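Local coordinates for alcohol dehydrogenase, zinc-containing (Thermotoga maritima, PDB 3IP1) that catalyses the NAD(+)-dependent oxidation of scyllo-inosose to 3-dehydro-scyllo-inosose, probably as a step in myo-inositol breakdown, at the interface of chains A and B. Sequence-based numbering; all coordinates share one arbitrary frame. Chains: chain A/B, Alcohol dehydrogenase, zinc-containing.

The interface of chains A and B. Residues chain A 212-213; chain B 201, 205, 236, 356.
Just before strand 216-220 of the zinc-dependent alcohol dehydrogenase fold, a loop of chain A carries A:Arg212 and A:Pro213 against helix 194-207 of chain B, where B:Tyr201 and B:Ile205 lie one turn apart. The protein is a homodimer, and this two-fold interface, in which the contact recurs with the chains exchanged, may be the one that builds it. The phenol hydroxyl OH of B:Tyr201 donates a hydrogen bond to the backbone O of A:Pro213 at 2.7 Å, arriving in the carbonyl plane on a lone pair, with a C=O...O angle of 140°. With CG anti to the backbone N (chi1 -164°), the tyrosine ring reaches across to chain A, while CG1 of B:Ile205 sits over the centre of one face and probably helps hold its tilt. A phenylalanine in place of B:Tyr201 would probably leave the carbonyl of A:Pro213 without this donor and weaken the hold on the loop. The proline ring points CD and CG at the end of B:Ile205, CD lying 3.8 Å from its CD1. A:Pro213 CG also touches CB of B:Ala236 at 3.8 Å. On the ring's CB packs CD2 of B:Leu356, 3.9 Å away. A:Arg212, extended from CG to NE, runs alongside B:Ile205 in the opposite sense, CD lying 3.8 Å from the branch methyl CG2. Beyond it, the guanidinium NE hydrogen-bonds water 1 at 3.1 Å, and this water links on to the backbone O of B:Ile205 at 3.2 Å.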
loop_
_atom_site.group_PDB
_atom_site.type_symbol
_atom_site.label_atom_id
_atom_site.label_comp_id
_atom_site.label_asym_id
_atom_site.label_seq_id
_atom_site.Cartn_x
_atom_site.Cartn_y
_atom_site.Cartn_z
ATOM N N ARG A 212 -3.384 2.231 12.164
ATOM C CA ARG A 212 -4.766 1.817 12.289
ATOM C C ARG A 212 -5.278 2.242 13.674
ATOM O O ARG A 212 -4.523 2.209 14.647
ATOM C CB ARG A 212 -4.858 0.307 12.113
ATOM C CG ARG A 212 -4.456 -0.128 10.725
ATOM C CD ARG A 212 -4.857 -1.554 10.458
ATOM N NE ARG A 212 -4.554 -1.925 9.086
ATOM C CZ ARG A 212 -4.337 -3.179 8.686
ATOM N NH1 ARG A 212 -4.423 -4.196 9.545
ATOM N NH2 ARG A 212 -4.036 -3.409 7.415
ATOM N N PRO A 213 -6.559 2.645 13.770
ATOM C CA PRO A 213 -7.134 3.010 15.076
ATOM C C PRO A 213 -6.979 1.876 16.082
ATOM O O PRO A 213 -7.258 0.728 15.750
ATOM C CB PRO A 213 -8.612 3.228 14.761
ATOM C CG PRO A 213 -8.635 3.589 13.300
ATOM C CD PRO A 213 -7.523 2.807 12.664
ATOM N N TYR B 201 -14.976 -2.667 11.387
ATOM C CA TYR B 201 -13.556 -2.364 11.300
ATOM C C TYR B 201 -12.910 -3.040 10.078
ATOM O O TYR B 201 -12.157 -2.410 9.325
ATOM C CB TYR B 201 -12.871 -2.800 12.593
ATOM C CG TYR B 201 -11.502 -2.228 12.833
ATOM C CD1 TYR B 201 -10.389 -2.736 12.165
ATOM C CD2 TYR B 201 -11.306 -1.196 13.754
ATOM C CE1 TYR B 201 -9.116 -2.240 12.401
ATOM C CE2 TYR B 201 -10.036 -0.693 13.991
ATOM C CZ TYR B 201 -8.943 -1.228 13.309
ATOM O OH TYR B 201 -7.676 -0.741 13.524
ATOM N N ILE B 205 -11.521 -0.313 7.649
ATOM C CA ILE B 205 -10.105 -0.089 7.884
ATOM C C ILE B 205 -9.320 -1.018 6.979
ATOM O O ILE B 205 -8.476 -0.565 6.214
ATOM C CB ILE B 205 -9.696 -0.262 9.377
ATOM C CG1 ILE B 205 -10.500 0.692 10.291
ATOM C CG2 ILE B 205 -8.181 -0.069 9.541
ATOM C CD1 ILE B 205 -10.246 2.198 10.072
ATOM N N ALA B 236 -10.894 7.567 13.803
ATOM C CA ALA B 236 -9.832 7.536 12.806
ATOM C C ALA B 236 -9.495 8.925 12.270
ATOM O O ALA B 236 -8.576 9.068 11.470
ATOM C CB ALA B 236 -10.228 6.629 11.651
ATOM N N LEU B 356 -9.144 0.030 21.201
ATOM C CA LEU B 356 -9.941 1.209 20.870
ATOM C C LEU B 356 -11.042 1.435 21.906
ATOM O O LEU B 356 -11.222 2.544 22.413
ATOM C CB LEU B 356 -10.548 1.019 19.478
ATOM C CG LEU B 356 -10.965 2.183 18.600
ATOM C CD1 LEU B 356 -9.951 3.316 18.596
ATOM C CD2 LEU B 356 -11.185 1.624 17.181
HETATM O O HOH W 1 -5.359 -0.126 6.707
#